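Local coordinates for protein Csc2 (Thermofilum pendens, PDB 4TXD) that probably binds crRNA as the Cas7-family backbone subunit of a type I-D CRISPR interference complex, and carries a zinc ion, at residues E54-L65 against V235-E246; L67-T78 against V89-L97. One frame throughout, in Å; residues are numbered along the deposited sequence. Where two conformers were deposited one is given.

Contact 1 of 2, residues E54-L65 against V235-E246; sequences EVVFLVRAANYL and VEPGTVFIGRAE
Phe-57 lays its ring across the backbone of Gly-243, whose CA sits 3.8 Å from the centroid of the Phe-57 ring and close to its normal. The ring gets there because CG of Phe-57 stands between its own backbone N and carbonyl carbon (chi1 59°), which swings it over the partner strand; Gly-243, with no side chain, lets the ring lie directly on the strand. Beneath it the strands pair antiparallel, with hydrogen-bonded pairs at Val-55/Ala-245, Phe-57/Gly-243 and Val-59/Phe-241. On the same face CG1 of Val-55 presses on CB of Ala-245 at 3.5 Å, and CB of Val-59 meets CB of Phe-241. On the opposite face of the sheet, CD2 of Leu-58 touches CG2 of Val-240 and CG1 of Ile-242.

Charge closes one end. NH1 of Arg-244 reaches OE2 of Glu-54 at 2.8 Å in a bent bond on the anti side of the carboxylate, while NH1 and NH2 both grip OE2 of Glu-246. Asp-200 takes NE of Arg-244, Arg-52 pairs with OE1 of Glu-246, and Ser-292 and Thr-293 bind the Glu-54 carboxylate, so the buried charges are probably largely compensated.

At the other end a type II turn, Glu-236 to Thr-239, carries Gly-238, whose O lies in the Arg-60 guanidinium plane, 3.2 Å from Arg-60 NE in a nearly straight bond. Farther out, CD of Pro-237 sits over the centre of the Tyr-64 ring, a CH-pi contact at 3.5 Å.

These are central strands of an antiparallel sheet, in keeping with the RRM-like core of Cas7 proteins: strand 277-288 flanks 52-61, strand 197-204 flanks 240-247, and helix 307-321 packs on the Leu-58 and Ile-242 face.

Contact 2 of 2, residues L67-T78 against V89-L97; sequences LRTEGAGTINMT and VPVIQPQKL
Val-91 and Thr-78 form the apolar centre: CG2 of Thr-78 rests 3.7 Å from CB of Val-91, the two side chains crossing at about a right angle. CD1 of Ile-75 meets CG1 of Val-91 from the loop side. On the other face of the hairpin Met-77 bends at chi2 (-69°), which brings its SD to 3.5 Å from Pro-90 N. CD1 of Leu-67 touches CB of the same proline.

Backbone bonds pair Thr-78 with Val-89 in both directions, and Val-91 N donates to Asn-76 O.

Outward, in one of its two conformers, the Gln-93 amide crosses the Ile-75 side chain, its NE2 3.3 Å from CG1 of Ile-75, while its OE1 takes the Ile-75 N-H from well above the amide carbonyl plane, at 3.1 Å. Gln-93 also occupies the N-cap position of helix 94-115.

From the first turn of that helix Lys-96 extends fully beyond CG and delivers NZ to OD1 of Asn-76 at 2.9 Å, nearly in line with the side-chain carbonyl, and to Arg-68 O at 3.0 Å. Gly-273 O is a further acceptor, and Phe-230 O holds ND2 of Asn-76.

The lysine thus works as a cross-link, tying the end of strand 65-68 and Asn-76, across the intervening loop, to the start of the helix; these neutral oxygens, with a bound water 3.1 Å from Lys-96 NZ, would probably help to stabilise its buried charge.

How the contacts relate
Contact 1 is the more deeply buried, pairing two central strands of the seven-stranded sheet; contact 2 sits at that sheet's edge, where the hairpin 77-82/85-92 runs into a helix and a partly exposed loop. Contact 1 reaches the small second sheet through Leu-65 and Val-235, contact 2 through strand 65-68. They meet directly: CE2 of Phe-241 packs 3.7 Å from CG1 of Ile-92, and CG2 of Val-235 lies 3.8 Å from CD1 of Leu-67. Their chemistry follows their place. The first combines regular strand pairing with a glutamate-arginine salt-bridge network, whereas the second has little regular pairing and adds to a small apolar centre a lysine, amide side chains and ordered waters.

Contact 1 of 2, residues E54-L65 against V235-E246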
loop_
_atom_site.group_PDB
_atom_site.type_symbol
_atom_site.label_atom_id
_atom_site.label_comp_id
_atom_site.label_asym_id
_atom_site.label_seq_id
_atom_site.Cartn_x
_atom_site.Cartn_y
_atom_site.Cartn_z
ATOM N N GLU A 54 4.335 -7.352 9.826
ATOM C CA GLU A 54 5.258 -7.234 8.695
ATOM C C GLU A 54 4.796 -8.060 7.502
ATOM O O GLU A 54 4.424 -9.226 7.660
ATOM C CB GLU A 54 6.661 -7.694 9.078
ATOM C CG GLU A 54 7.427 -6.785 9.988
ATOM C CD GLU A 54 8.735 -7.412 10.396
ATOM O OE1 GLU A 54 8.700 -8.354 11.212
ATOM O OE2 GLU A 54 9.795 -6.977 9.896
ATOM N N VAL A 55 4.826 -7.468 6.309
ATOM C CA VAL A 55 4.602 -8.235 5.094
ATOM C C VAL A 55 5.812 -8.094 4.154
ATOM O O VAL A 55 6.275 -6.982 3.877
ATOM C CB VAL A 55 3.298 -7.813 4.376
ATOM C CG1 VAL A 55 3.289 -6.342 4.077
ATOM C CG2 VAL A 55 3.112 -8.606 3.103
ATOM N N VAL A 56 6.349 -9.228 3.708
ATOM C CA VAL A 56 7.490 -9.230 2.787
ATOM C C VAL A 56 7.012 -9.736 1.448
ATOM O O VAL A 56 6.262 -10.721 1.375
ATOM C CB VAL A 56 8.660 -10.095 3.310
ATOM C CG1 VAL A 56 9.767 -10.240 2.253
ATOM C CG2 VAL A 56 9.234 -9.489 4.576
ATOM N N PHE A 57 7.432 -9.057 0.387
ATOM C CA PHE A 57 6.938 -9.342 -0.933
ATOM C C PHE A 57 8.003 -9.125 -2.003
ATOM O O PHE A 57 9.054 -8.525 -1.749
ATOM C CB PHE A 57 5.685 -8.489 -1.235
ATOM C CG PHE A 57 5.913 -6.989 -1.153
ATOM C CD1 PHE A 57 5.846 -6.316 0.068
ATOM C CD2 PHE A 57 6.151 -6.251 -2.306
ATOM C CE1 PHE A 57 6.049 -4.924 0.133
ATOM C CE2 PHE A 57 6.354 -4.861 -2.254
ATOM C CZ PHE A 57 6.297 -4.200 -1.028
ATOM N N LEU A 58 7.723 -9.621 -3.190
ATOM C CA LEU A 58 8.567 -9.440 -4.342
ATOM C C LEU A 58 7.861 -8.630 -5.400
ATOM O O LEU A 58 6.713 -8.801 -5.621
ATOM C CB LEU A 58 8.946 -10.784 -4.952
ATOM C CG LEU A 58 9.785 -11.736 -4.135
ATOM C CD1 LEU A 58 10.095 -13.005 -4.898
ATOM C CD2 LEU A 58 11.027 -11.066 -3.610
ATOM N N VAL A 59 8.598 -7.763 -6.062
ATOM C CA VAL A 59 8.117 -7.064 -7.233
ATOM C C VAL A 59 8.995 -7.435 -8.427
ATOM O O VAL A 59 10.206 -7.210 -8.407
ATOM C CB VAL A 59 8.149 -5.533 -7.044
ATOM C CG1 VAL A 59 7.556 -4.837 -8.273
ATOM C CG2 VAL A 59 7.402 -5.145 -5.768
ATOM N N ARG A 60 8.403 -8.016 -9.462
ATOM C CA ARG A 60 9.194 -8.368 -10.632
ATOM C C ARG A 60 8.767 -7.600 -11.878
ATOM O O ARG A 60 7.589 -7.549 -12.244
ATOM C CB ARG A 60 9.129 -9.874 -10.897
ATOM C CG ARG A 60 10.216 -10.330 -11.854
ATOM C CD ARG A 60 10.165 -11.805 -12.127
ATOM N NE ARG A 60 11.407 -12.237 -12.760
ATOM C CZ ARG A 60 11.581 -13.432 -13.308
ATOM N NH1 ARG A 60 10.582 -14.299 -13.303
ATOM N NH2 ARG A 60 12.746 -13.757 -13.857
ATOM N N ALA A 61 9.754 -7.003 -12.533
ATOM C CA ALA A 61 9.552 -6.297 -13.786
ATOM C C ALA A 61 9.211 -7.261 -14.939
ATOM O O ALA A 61 10.035 -8.096 -15.316
ATOM C CB ALA A 61 10.806 -5.493 -14.125
ATOM N N ALA A 62 8.016 -7.130 -15.504
ATOM C CA ALA A 62 7.600 -7.980 -16.635
ATOM C C ALA A 62 8.261 -7.508 -17.931
ATOM O O ALA A 62 8.951 -8.271 -18.598
ATOM C CB ALA A 62 6.082 -7.986 -16.774
ATOM N N ASN A 63 8.016 -6.238 -18.254
ATOM C CA ASN A 63 8.726 -5.513 -19.298
ATOM C C ASN A 63 9.840 -4.655 -18.684
ATOM O O ASN A 63 10.322 -4.949 -17.593
ATOM C CB ASN A 63 7.750 -4.635 -20.100
ATOM C CG ASN A 63 6.839 -3.768 -19.207
ATOM O OD1 ASN A 63 7.125 -3.538 -18.028
ATOM N ND2 ASN A 63 5.737 -3.278 -19.788
ATOM N N TYR A 64 10.273 -3.692 -19.286
ATOM C CA TYR A 64 11.091 -2.623 -18.718
ATOM C C TYR A 64 10.264 -1.797 -17.742
ATOM O O TYR A 64 9.152 -1.510 -18.033
ATOM C CB TYR A 64 11.682 -1.701 -19.793
ATOM C CG TYR A 64 12.943 -2.191 -20.437
ATOM C CD1 TYR A 64 12.908 -3.045 -21.517
ATOM C CD2 TYR A 64 14.183 -1.811 -19.964
ATOM C CE1 TYR A 64 14.054 -3.497 -22.097
ATOM C CE2 TYR A 64 15.324 -2.265 -20.551
ATOM C CZ TYR A 64 15.252 -3.121 -21.613
ATOM O OH TYR A 64 16.393 -3.570 -22.180
ATOM N N LEU A 65 10.844 -1.424 -16.607
ATOM C CA LEU A 65 10.242 -0.480 -15.690
ATOM C C LEU A 65 10.905 0.871 -15.808
ATOM O O LEU A 65 12.086 0.906 -15.718
ATOM C CB LEU A 65 10.420 -0.896 -14.260
ATOM C CG LEU A 65 9.561 -1.952 -13.654
ATOM C CD1 LEU A 65 9.859 -2.075 -12.186
ATOM C CD2 LEU A 65 8.112 -1.609 -13.904
ATOM N N VAL A 235 14.870 0.000 -15.955
ATOM C CA VAL A 235 15.146 -1.269 -15.290
ATOM C C VAL A 235 14.783 -2.433 -16.229
ATOM O O VAL A 235 13.703 -2.439 -16.829
ATOM C CB VAL A 235 14.353 -1.379 -13.977
ATOM C CG1 VAL A 235 14.695 -2.663 -13.238
ATOM C CG2 VAL A 235 14.628 -0.149 -13.092
ATOM N N GLU A 236 15.687 -3.398 -16.367
ATOM C CA GLU A 236 15.520 -4.450 -17.382
ATOM C C GLU A 236 14.511 -5.509 -16.956
ATOM O O GLU A 236 14.365 -5.780 -15.783
ATOM C CB GLU A 236 16.878 -5.093 -17.701
ATOM C CG GLU A 236 17.768 -4.140 -18.483
ATOM C CD GLU A 236 19.179 -4.615 -18.636
ATOM O OE1 GLU A 236 19.558 -5.600 -17.970
ATOM O OE2 GLU A 236 19.902 -3.997 -19.440
ATOM N N PRO A 237 13.806 -6.107 -17.932
ATOM C CA PRO A 237 12.807 -7.150 -17.657
ATOM C C PRO A 237 13.401 -8.250 -16.788
ATOM O O PRO A 237 14.574 -8.582 -16.948
ATOM C CB PRO A 237 12.453 -7.680 -19.048
ATOM C CG PRO A 237 12.699 -6.499 -19.968
ATOM C CD PRO A 237 13.870 -5.738 -19.357
ATOM N N GLY A 238 12.619 -8.776 -15.856
ATOM C CA GLY A 238 13.077 -9.856 -14.995
ATOM C C GLY A 238 13.729 -9.420 -13.691
ATOM O O GLY A 238 13.886 -10.228 -12.786
ATOM N N THR A 239 14.129 -8.153 -13.594
ATOM C CA THR A 239 14.698 -7.633 -12.354
ATOM C C THR A 239 13.721 -7.851 -11.216
ATOM O O THR A 239 12.536 -7.544 -11.348
ATOM C CB THR A 239 15.013 -6.117 -12.462
ATOM O OG1 THR A 239 15.978 -5.897 -13.501
ATOM C CG2 THR A 239 15.532 -5.565 -11.142
ATOM N N VAL A 240 14.205 -8.359 -10.093
ATOM C CA VAL A 240 13.317 -8.505 -8.945
ATOM C C VAL A 240 13.694 -7.526 -7.819
ATOM O O VAL A 240 14.874 -7.298 -7.548
ATOM C CB VAL A 240 13.314 -9.970 -8.416
ATOM C CG1 VAL A 240 14.703 -10.379 -7.887
ATOM C CG2 VAL A 240 12.254 -10.136 -7.329
ATOM N N PHE A 241 12.674 -6.934 -7.196
ATOM C CA PHE A 241 12.826 -6.055 -6.036
ATOM C C PHE A 241 12.277 -6.720 -4.786
ATOM O O PHE A 241 11.191 -7.299 -4.821
ATOM C CB PHE A 241 12.063 -4.739 -6.216
ATOM C CG PHE A 241 12.519 -3.895 -7.383
ATOM C CD1 PHE A 241 12.213 -4.262 -8.693
ATOM C CD2 PHE A 241 13.182 -2.691 -7.151
ATOM C CE1 PHE A 241 12.604 -3.471 -9.757
ATOM C CE2 PHE A 241 13.573 -1.881 -8.192
ATOM C CZ PHE A 241 13.285 -2.269 -9.512
ATOM N N ILE A 242 12.963 -6.569 -3.684
ATOM C CA ILE A 242 12.473 -7.069 -2.431
ATOM C C ILE A 242 11.816 -5.959 -1.628
ATOM O O ILE A 242 12.409 -4.959 -1.395
ATOM C CB ILE A 242 13.575 -7.705 -1.596
ATOM C CG1 ILE A 242 14.187 -8.872 -2.338
ATOM C CG2 ILE A 242 13.029 -8.159 -0.271
ATOM C CD1 ILE A 242 15.401 -9.425 -1.696
ATOM N N GLY A 243 10.579 -6.189 -1.234
ATOM C CA GLY A 243 9.799 -5.182 -0.534
ATOM C C GLY A 243 9.348 -5.633 0.839
ATOM O O GLY A 243 9.265 -6.831 1.121
ATOM N N ARG A 244 9.082 -4.662 1.705
ATOM C CA ARG A 244 8.541 -4.936 3.033
ATOM C C ARG A 244 7.614 -3.791 3.427
ATOM O O ARG A 244 7.903 -2.619 3.144
ATOM C CB ARG A 244 9.657 -5.095 4.072
ATOM C CG ARG A 244 9.178 -5.528 5.473
ATOM C CD ARG A 244 10.304 -5.449 6.499
ATOM N NE ARG A 244 10.521 -4.067 6.918
ATOM C CZ ARG A 244 10.133 -3.559 8.083
ATOM N NH1 ARG A 244 9.536 -4.331 8.994
ATOM N NH2 ARG A 244 10.366 -2.281 8.345
ATOM N N ALA A 245 6.505 -4.133 4.077
ATOM C CA ALA A 245 5.611 -3.128 4.637
ATOM C C ALA A 245 5.237 -3.490 6.065
ATOM O O ALA A 245 5.236 -4.667 6.441
ATOM C CB ALA A 245 4.363 -2.973 3.776
ATOM N N GLU A 246 4.972 -2.466 6.873
ATOM C CA GLU A 246 4.436 -2.676 8.215
ATOM C C GLU A 246 2.982 -2.200 8.264
ATOM O O GLU A 246 2.669 -1.074 7.868
ATOM C CB GLU A 246 5.287 -1.952 9.263
ATOM C CG GLU A 246 6.630 -2.627 9.497
ATOM C CD GLU A 246 7.426 -1.964 10.605
ATOM O OE1 GLU A 246 6.865 -1.087 11.301
ATOM O OE2 GLU A 246 8.614 -2.311 10.773
HETATM O O HOH W 1 18.804 -2.337 -21.205
#

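Contact 2 of 2, residues L67-T78 against V89-L97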
loop_
_atom_site.group_PDB
_atom_site.type_symbol
_atom_site.label_atom_id
_atom_site.label_comp_id
_atom_site.label_asym_id
_atom_site.label_seq_id
_atom_site.Cartn_x
_atom_site.Cartn_y
_atom_site.Cartn_z
ATOM N N LEU A 67 11.669 4.291 -14.087
ATOM C CA LEU A 67 11.806 5.085 -12.878
ATOM C C LEU A 67 12.182 6.540 -13.177
ATOM O O LEU A 67 13.090 6.787 -13.873
ATOM C CB LEU A 67 12.817 4.503 -11.901
ATOM C CG LEU A 67 12.604 3.076 -11.418
ATOM C CD1 LEU A 67 13.721 2.561 -10.537
ATOM C CD2 LEU A 67 11.274 2.938 -10.731
ATOM N N ARG A 68 11.439 7.458 -12.606
ATOM C CA ARG A 68 11.710 8.874 -12.747
ATOM C C ARG A 68 11.710 9.556 -11.405
ATOM O O ARG A 68 10.894 9.289 -10.603
ATOM C CB ARG A 68 10.659 9.544 -13.592
ATOM C CG ARG A 68 10.546 9.004 -14.963
ATOM C CD ARG A 68 9.485 9.760 -15.715
ATOM N NE ARG A 68 10.036 10.455 -16.832
ATOM C CZ ARG A 68 9.925 10.040 -18.080
ATOM N NH1 ARG A 68 10.466 10.734 -19.050
ATOM N NH2 ARG A 68 9.271 8.934 -18.350
ATOM N N THR A 69 12.674 10.424 -11.185
ATOM C CA THR A 69 12.689 11.212 -9.952
ATOM C C THR A 69 11.500 12.169 -9.931
ATOM O O THR A 69 10.977 12.514 -10.980
ATOM C CB THR A 69 13.992 12.016 -9.816
ATOM O OG1 THR A 69 14.236 12.710 -11.045
ATOM C CG2 THR A 69 15.156 11.078 -9.530
ATOM N N GLU A 70 11.069 12.584 -8.742
ATOM C CA GLU A 70 10.025 13.602 -8.627
ATOM C C GLU A 70 10.378 14.654 -7.582
ATOM O O GLU A 70 9.839 14.641 -6.473
ATOM C CB GLU A 70 8.678 12.976 -8.270
ATOM C CG GLU A 70 7.553 13.325 -9.233
ATOM C CD GLU A 70 7.473 12.365 -10.408
ATOM O OE1 GLU A 70 8.109 12.632 -11.451
ATOM O OE2 GLU A 70 6.768 11.341 -10.284
ATOM N N GLY A 71 11.278 15.565 -7.932
ATOM C CA GLY A 71 11.629 16.646 -7.028
ATOM C C GLY A 71 12.921 16.398 -6.276
ATOM O O GLY A 71 13.361 15.250 -6.138
ATOM N N ALA A 72 13.523 17.483 -5.793
ATOM C CA ALA A 72 14.779 17.426 -5.057
ATOM C C ALA A 72 14.746 16.339 -3.991
ATOM O O ALA A 72 13.732 16.138 -3.316
ATOM C CB ALA A 72 15.093 18.793 -4.419
ATOM N N GLY A 73 15.853 15.616 -3.874
ATOM C CA GLY A 73 16.001 14.611 -2.845
ATOM C C GLY A 73 15.412 13.245 -3.165
ATOM O O GLY A 73 15.671 12.298 -2.429
ATOM N N THR A 74 14.629 13.119 -4.236
ATOM C CA THR A 74 14.090 11.788 -4.591
ATOM C C THR A 74 15.121 10.961 -5.363
ATOM O O THR A 74 15.947 11.499 -6.102
ATOM C CB THR A 74 12.793 11.867 -5.430
ATOM O OG1 THR A 74 13.033 12.590 -6.639
ATOM C CG2 THR A 74 11.667 12.537 -4.636
ATOM N N ILE A 75 15.080 9.647 -5.193
ATOM C CA ILE A 75 16.133 8.818 -5.757
ATOM C C ILE A 75 15.580 7.608 -6.492
ATOM O O ILE A 75 14.482 7.140 -6.194
ATOM C CB ILE A 75 17.112 8.315 -4.673
ATOM C CG1 ILE A 75 16.399 7.392 -3.693
ATOM C CG2 ILE A 75 17.806 9.515 -3.945
ATOM C CD1 ILE A 75 17.343 6.658 -2.763
ATOM N N ASN A 76 16.356 7.134 -7.462
ATOM C CA ASN A 76 16.052 5.912 -8.213
ATOM C C ASN A 76 17.102 4.822 -8.032
ATOM O O ASN A 76 16.896 3.675 -8.432
ATOM C CB ASN A 76 15.941 6.222 -9.708
ATOM C CG ASN A 76 14.730 7.082 -10.047
ATOM O OD1 ASN A 76 13.659 6.952 -9.440
ATOM N ND2 ASN A 76 14.900 7.969 -11.025
ATOM N N MET A 77 18.253 5.200 -7.484
ATOM C CA MET A 77 19.364 4.269 -7.319
ATOM C C MET A 77 19.903 4.413 -5.909
ATOM O O MET A 77 19.966 5.523 -5.369
ATOM C CB MET A 77 20.498 4.533 -8.327
ATOM C CG MET A 77 20.118 4.386 -9.777
ATOM S SD MET A 77 19.780 2.666 -10.247
ATOM C CE MET A 77 21.421 1.986 -10.396
ATOM N N THR A 78 20.321 3.297 -5.331
ATOM C CA THR A 78 20.828 3.319 -3.972
ATOM C C THR A 78 21.852 2.204 -3.795
ATOM O O THR A 78 21.897 1.266 -4.577
ATOM C CB THR A 78 19.686 3.165 -2.941
ATOM O OG1 THR A 78 20.172 3.505 -1.640
ATOM C CG2 THR A 78 19.135 1.717 -2.929
ATOM N N VAL A 89 21.969 -0.130 -6.924
ATOM C CA VAL A 89 20.868 -0.852 -7.548
ATOM C C VAL A 89 19.665 0.071 -7.658
ATOM O O VAL A 89 19.536 1.026 -6.892
ATOM C CB VAL A 89 20.460 -2.109 -6.730
ATOM C CG1 VAL A 89 21.608 -3.131 -6.674
ATOM C CG2 VAL A 89 20.006 -1.711 -5.318
ATOM N N PRO A 90 18.757 -0.235 -8.584
ATOM C CA PRO A 90 17.483 0.492 -8.621
ATOM C C PRO A 90 16.690 0.293 -7.341
ATOM O O PRO A 90 16.754 -0.762 -6.703
ATOM C CB PRO A 90 16.733 -0.136 -9.811
ATOM C CG PRO A 90 17.735 -0.890 -10.570
ATOM C CD PRO A 90 18.899 -1.205 -9.680
ATOM N N VAL A 91 15.925 1.312 -6.983
ATOM C CA VAL A 91 15.102 1.251 -5.784
ATOM C C VAL A 91 13.757 1.912 -6.058
ATOM O O VAL A 91 13.669 2.896 -6.809
ATOM C CB VAL A 91 15.815 1.931 -4.586
ATOM C CG1 VAL A 91 16.120 3.379 -4.908
ATOM C CG2 VAL A 91 14.978 1.831 -3.316
ATOM N N ILE A 92 12.704 1.337 -5.493
ATOM C CA ILE A 92 11.384 1.939 -5.552
ATOM C C ILE A 92 11.125 2.568 -4.196
ATOM O O ILE A 92 10.929 1.867 -3.207
ATOM C CB ILE A 92 10.287 0.900 -5.887
ATOM C CG1 ILE A 92 10.656 0.119 -7.149
ATOM C CG2 ILE A 92 8.930 1.591 -6.050
ATOM C CD1 ILE A 92 9.723 -1.060 -7.436
ATOM N N GLN A 93 11.134 3.895 -4.132
ATOM C CA GLN A 93 10.996 4.606 -2.863
ATOM C C GLN A 93 9.596 4.402 -2.254
ATOM O O GLN A 93 8.618 4.165 -2.981
ATOM C CB GLN A 93 11.288 6.107 -3.056
ATOM C CG GLN A 93 12.784 6.450 -3.246
ATOM C CD GLN A 93 13.150 7.847 -2.710
ATOM O OE1 GLN A 93 12.770 8.876 -3.278
ATOM N NE2 GLN A 93 13.894 7.876 -1.612
ATOM N N PRO A 94 9.496 4.483 -0.923
ATOM C CA PRO A 94 8.229 4.285 -0.204
ATOM C C PRO A 94 7.050 5.091 -0.765
ATOM O O PRO A 94 5.959 4.538 -0.888
ATOM C CB PRO A 94 8.564 4.735 1.223
ATOM C CG PRO A 94 10.011 4.416 1.368
ATOM C CD PRO A 94 10.618 4.723 0.014
ATOM N N GLN A 95 7.238 6.360 -1.114
ATOM C CA GLN A 95 6.085 7.126 -1.589
ATOM C C GLN A 95 5.619 6.682 -2.987
ATOM O O GLN A 95 4.465 6.898 -3.350
ATOM C CB GLN A 95 6.381 8.626 -1.564
ATOM C CG GLN A 95 6.448 9.211 -0.148
ATOM C CD GLN A 95 5.222 8.881 0.708
ATOM O OE1 GLN A 95 4.092 9.245 0.376
ATOM N NE2 GLN A 95 5.449 8.190 1.819
ATOM N N LYS A 96 6.485 6.043 -3.770
ATOM C CA LYS A 96 6.020 5.431 -5.020
ATOM C C LYS A 96 5.191 4.175 -4.738
ATOM O O LYS A 96 4.166 3.950 -5.384
ATOM C CB LYS A 96 7.185 5.083 -5.955
ATOM C CG LYS A 96 8.044 6.276 -6.311
ATOM C CD LYS A 96 9.037 5.950 -7.428
ATOM C CE LYS A 96 9.916 7.171 -7.715
ATOM N NZ LYS A 96 10.858 6.908 -8.822
ATOM N N LEU A 97 5.650 3.356 -3.792
ATOM C CA LEU A 97 4.911 2.166 -3.383
ATOM C C LEU A 97 3.526 2.553 -2.839
ATOM O O LEU A 97 2.506 1.936 -3.198
ATOM C CB LEU A 97 5.699 1.375 -2.334
ATOM C CG LEU A 97 6.952 0.685 -2.884
ATOM C CD1 LEU A 97 7.778 0.138 -1.754
ATOM C CD2 LEU A 97 6.570 -0.450 -3.853
HETATM O O HOH W 2 14.848 10.450 -0.264
HETATM O O HOH W 3 12.435 5.334 -6.709
HETATM O O HOH W 4 12.401 8.955 -7.426
#